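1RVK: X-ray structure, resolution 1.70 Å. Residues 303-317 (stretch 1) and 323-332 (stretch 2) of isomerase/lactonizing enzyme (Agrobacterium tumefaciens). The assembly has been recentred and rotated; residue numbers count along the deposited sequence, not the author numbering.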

# COMPACT_ATOMS: atom_id res chain seq x y z
N GLY A 303 2.54 -5.31 -21.69
CA GLY A 303 1.46 -4.39 -22.05
C GLY A 303 0.37 -4.35 -21.00
O GLY A 303 -0.78 -4.01 -21.30
N MSE A 304 0.73 -4.69 -19.77
CA MSE A 304 -0.23 -4.72 -18.67
C MSE A 304 -0.05 -3.57 -17.70
O MSE A 304 1.00 -2.94 -17.66
CB MSE A 304 -0.08 -6.03 -17.88
CG MSE A 304 -0.44 -7.28 -18.66
SE MSE A 304 -0.03 -8.89 -17.67
CE MSE A 304 -1.50 -8.85 -16.41
N GLU A 305 -1.10 -3.28 -16.94
CA GLU A 305 -1.02 -2.24 -15.93
C GLU A 305 -0.66 -2.97 -14.64
O GLU A 305 -0.90 -4.17 -14.51
CB GLU A 305 -2.37 -1.53 -15.77
CG GLU A 305 -2.63 -0.48 -16.84
CD GLU A 305 -4.03 0.10 -16.74
OE1 GLU A 305 -5.01 -0.69 -16.77
OE2 GLU A 305 -4.16 1.34 -16.63
N CYS A 306 -0.05 -2.25 -13.71
CA CYS A 306 0.32 -2.83 -12.43
C CYS A 306 -0.09 -1.80 -11.39
O CYS A 306 0.55 -0.76 -11.26
CB CYS A 306 1.82 -3.10 -12.36
SG CYS A 306 2.32 -4.05 -10.90
N GLU A 307 -1.18 -2.08 -10.68
CA GLU A 307 -1.70 -1.16 -9.68
C GLU A 307 -0.94 -1.30 -8.36
O GLU A 307 -0.77 -2.39 -7.84
CB GLU A 307 -3.19 -1.41 -9.50
CG GLU A 307 -4.01 -1.22 -10.79
CD GLU A 307 -3.93 0.20 -11.35
OE1 GLU A 307 -3.98 1.15 -10.55
OE2 GLU A 307 -3.84 0.36 -12.59
N VAL A 308 -0.50 -0.16 -7.84
CA VAL A 308 0.29 -0.12 -6.61
C VAL A 308 -0.53 -0.07 -5.34
O VAL A 308 -1.32 0.85 -5.13
CB VAL A 308 1.27 1.07 -6.64
CG1 VAL A 308 2.17 1.03 -5.41
CG2 VAL A 308 2.12 1.02 -7.92
N HIS A 309 -0.33 -1.07 -4.49
CA HIS A 309 -1.04 -1.18 -3.23
C HIS A 309 -0.44 -0.32 -2.13
O HIS A 309 0.76 -0.39 -1.87
CB HIS A 309 -1.05 -2.63 -2.73
CG HIS A 309 -1.46 -2.77 -1.30
ND1 HIS A 309 -0.65 -3.36 -0.35
CD2 HIS A 309 -2.58 -2.38 -0.64
CE1 HIS A 309 -1.25 -3.32 0.83
NE2 HIS A 309 -2.42 -2.73 0.68
N GLY A 310 -1.29 0.47 -1.48
CA GLY A 310 -0.83 1.28 -0.37
C GLY A 310 -0.60 2.75 -0.61
O GLY A 310 -0.22 3.17 -1.70
N ASN A 311 -0.83 3.54 0.43
CA ASN A 311 -0.63 4.97 0.38
C ASN A 311 0.77 5.30 0.90
O ASN A 311 1.61 4.41 1.04
CB ASN A 311 -1.69 5.68 1.24
CG ASN A 311 -1.49 5.44 2.72
OD1 ASN A 311 -1.02 4.38 3.13
ND2 ASN A 311 -1.87 6.42 3.54
N THR A 312 0.99 6.58 1.19
CA THR A 312 2.26 7.14 1.68
C THR A 312 3.26 7.38 0.55
O THR A 312 3.14 6.82 -0.55
CB THR A 312 2.95 6.28 2.79
OG1 THR A 312 3.64 5.17 2.21
CG2 THR A 312 1.91 5.77 3.80
N ALA A 313 4.23 8.24 0.83
CA ALA A 313 5.25 8.64 -0.13
C ALA A 313 5.93 7.54 -0.93
O ALA A 313 6.07 7.66 -2.14
CB ALA A 313 6.31 9.47 0.58
N MSE A 314 6.36 6.48 -0.25
CA MSE A 314 7.06 5.39 -0.94
C MSE A 314 6.30 4.85 -2.14
O MSE A 314 6.89 4.62 -3.20
CB MSE A 314 7.37 4.26 0.04
CG MSE A 314 6.16 3.66 0.72
SE MSE A 314 6.69 2.48 2.17
CE MSE A 314 4.99 1.62 2.46
N ASN A 315 4.99 4.67 -1.99
CA ASN A 315 4.18 4.16 -3.09
C ASN A 315 3.85 5.25 -4.10
O ASN A 315 3.79 4.99 -5.30
CB ASN A 315 2.90 3.53 -2.55
CG ASN A 315 3.15 2.21 -1.86
OD1 ASN A 315 3.68 1.28 -2.47
ND2 ASN A 315 2.80 2.13 -0.59
N LEU A 316 3.64 6.48 -3.61
CA LEU A 316 3.33 7.59 -4.51
C LEU A 316 4.47 7.83 -5.50
O LEU A 316 4.23 8.12 -6.67
CB LEU A 316 3.07 8.87 -3.70
CG LEU A 316 2.73 10.13 -4.50
CD1 LEU A 316 1.51 9.88 -5.38
CD2 LEU A 316 2.47 11.29 -3.55
N HIS A 317 5.71 7.72 -5.03
CA HIS A 317 6.84 7.95 -5.91
C HIS A 317 6.95 6.88 -7.00
O HIS A 317 7.36 7.18 -8.12
CB HIS A 317 8.13 8.04 -5.09
CG HIS A 317 8.33 9.38 -4.45
ND1 HIS A 317 9.03 10.40 -5.05
CD2 HIS A 317 7.85 9.90 -3.29
CE1 HIS A 317 8.97 11.48 -4.30
NE2 HIS A 317 8.26 11.21 -3.22
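Stretch 2 323-332: KNCRWYERGL

From E305 to N311 stretch 1 runs in the same direction as stretch 2: N324 lies by E305, C325 by E307, and R330 by N311. The helix that begins at A313 turns back, and L316 comes beside Y328. K323 to W327 are loop or turn, and Y328 to L332 form a strand, with a cis peptide before L332. The contact buries 760 Å² over both sides.

One direct hydrogen bond joins the two backbones. C306 N donates to N324 O at 2.8 Å, and E305 CA approaches the same oxygen, N324 O, at 3.2 Å. C306 O is covered by C325 CB at 3.5 Å and has no polar partner.

Next, the carboxylate of E307 takes two successive backbone amides. R326 N donates to E307 OE2 at 2.9 Å, and W327 N to E307 OE1 at 3.2 Å. Water 2 lies 2.6 Å from E307 OE1. E305 OE2 lies 4.2 Å from R326 NE, too far for a salt bridge; water 1 donates to E305 OE2 at 2.7 Å.

E329 points toward stretch 1. E329 OE2 accepts from G310 N at 3.0 Å and meets the edge of the H309 ring, 3.6 Å from H309 CD2. Where the backbones do not pair directly, water 4 bridges them. It accepts from E329 N at 2.8 Å and donates to V308 O at 2.8 Å and G310 O at 2.9 Å. E329 O has no partner; N311 CB covers it at 3.4 Å.

Y328 has the largest covered area, 100 Å². T312 N donates to Y328 OH at 2.9 Å, just before the helix. L316 CD1 sits over one ring face, 3.7 Å from Y328 CD2. N311 ND2 is 3.1 Å from G331 O, but the angle is poor for a hydrogen bond; N311 ND2 is satisfied elsewhere in the structure.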

# COMPACT_ATOMS: atom_id res chain seq x y z
N LYS A 323 4.23 4.78 -15.95
CA LYS A 323 3.05 5.08 -16.76
C LYS A 323 1.92 4.07 -16.65
O LYS A 323 0.75 4.44 -16.64
CB LYS A 323 3.46 5.20 -18.24
CG LYS A 323 2.29 5.28 -19.22
CD LYS A 323 2.80 5.32 -20.66
CE LYS A 323 1.65 5.34 -21.67
NZ LYS A 323 0.89 4.06 -21.68
N ASN A 324 2.27 2.79 -16.57
CA ASN A 324 1.27 1.73 -16.53
C ASN A 324 0.62 1.42 -15.19
O ASN A 324 0.63 0.28 -14.72
CB ASN A 324 1.85 0.44 -17.13
CG ASN A 324 3.03 -0.11 -16.35
OD1 ASN A 324 3.14 -1.32 -16.15
ND2 ASN A 324 3.93 0.78 -15.93
N CYS A 325 0.04 2.45 -14.59
CA CYS A 325 -0.66 2.34 -13.32
C CYS A 325 -1.73 3.42 -13.37
O CYS A 325 -1.41 4.60 -13.50
CB CYS A 325 0.30 2.59 -12.15
SG CYS A 325 -0.48 2.55 -10.53
N ARG A 326 -2.99 3.03 -13.28
CA ARG A 326 -4.08 3.99 -13.36
C ARG A 326 -4.22 4.90 -12.14
O ARG A 326 -4.56 6.08 -12.28
CB ARG A 326 -5.40 3.26 -13.62
CG ARG A 326 -6.58 4.18 -13.92
CD ARG A 326 -7.88 3.39 -14.04
NE ARG A 326 -7.97 2.60 -15.26
CZ ARG A 326 -8.33 3.08 -16.45
NH1 ARG A 326 -8.38 2.29 -17.51
NH2 ARG A 326 -8.64 4.37 -16.57
N TRP A 327 -3.94 4.37 -10.95
CA TRP A 327 -4.12 5.17 -9.74
C TRP A 327 -3.07 5.09 -8.65
O TRP A 327 -2.17 4.26 -8.65
CB TRP A 327 -5.40 4.77 -9.01
CG TRP A 327 -6.59 4.40 -9.82
CD1 TRP A 327 -6.89 3.17 -10.34
CD2 TRP A 327 -7.72 5.23 -10.08
NE1 TRP A 327 -8.15 3.18 -10.89
CE2 TRP A 327 -8.68 4.43 -10.75
CE3 TRP A 327 -8.02 6.57 -9.81
CZ2 TRP A 327 -9.92 4.94 -11.15
CZ3 TRP A 327 -9.25 7.07 -10.21
CH2 TRP A 327 -10.19 6.25 -10.87
N TYR A 328 -3.27 5.99 -7.68
CA TYR A 328 -2.50 6.03 -6.45
C TYR A 328 -3.63 5.67 -5.49
O TYR A 328 -4.74 6.18 -5.62
CB TYR A 328 -1.99 7.43 -6.13
CG TYR A 328 -1.63 7.61 -4.66
CD1 TYR A 328 -2.43 8.39 -3.82
CD2 TYR A 328 -0.49 7.02 -4.12
CE1 TYR A 328 -2.10 8.58 -2.48
CE2 TYR A 328 -0.14 7.20 -2.77
CZ TYR A 328 -0.95 7.99 -1.96
OH TYR A 328 -0.61 8.21 -0.65
N GLU A 329 -3.36 4.76 -4.56
CA GLU A 329 -4.38 4.33 -3.60
C GLU A 329 -4.36 5.24 -2.38
O GLU A 329 -3.41 5.20 -1.60
CB GLU A 329 -4.13 2.88 -3.19
CG GLU A 329 -5.20 2.32 -2.27
CD GLU A 329 -5.08 0.83 -2.06
OE1 GLU A 329 -5.97 0.27 -1.39
OE2 GLU A 329 -4.11 0.21 -2.57
N ARG A 330 -5.40 6.05 -2.22
CA ARG A 330 -5.48 6.98 -1.10
C ARG A 330 -6.44 6.47 -0.04
O ARG A 330 -7.65 6.39 -0.26
CB ARG A 330 -5.93 8.36 -1.61
CG ARG A 330 -5.51 9.54 -0.72
CD ARG A 330 -5.62 10.86 -1.50
NE ARG A 330 -5.02 11.98 -0.78
CZ ARG A 330 -5.69 12.82 0.01
NH1 ARG A 330 -6.99 12.66 0.21
NH2 ARG A 330 -5.04 13.80 0.63
N GLY A 331 -5.89 6.12 1.12
CA GLY A 331 -6.70 5.60 2.21
C GLY A 331 -5.83 4.87 3.21
O GLY A 331 -4.61 5.06 3.22
N LEU A 332 -6.42 4.01 4.04
CA LEU A 332 -7.86 3.72 4.01
C LEU A 332 -8.72 4.84 4.60
O LEU A 332 -8.31 5.53 5.54
CB LEU A 332 -8.13 2.40 4.74
CG LEU A 332 -7.40 1.21 4.13
CD1 LEU A 332 -7.66 -0.05 4.94
CD2 LEU A 332 -7.86 1.02 2.69
O HOH W 1 -2.40 3.38 -16.65
O HOH W 2 -3.14 1.71 -8.20
O HOH W 3 -3.84 0.35 -5.98
O HOH W 4 -0.85 3.56 -4.47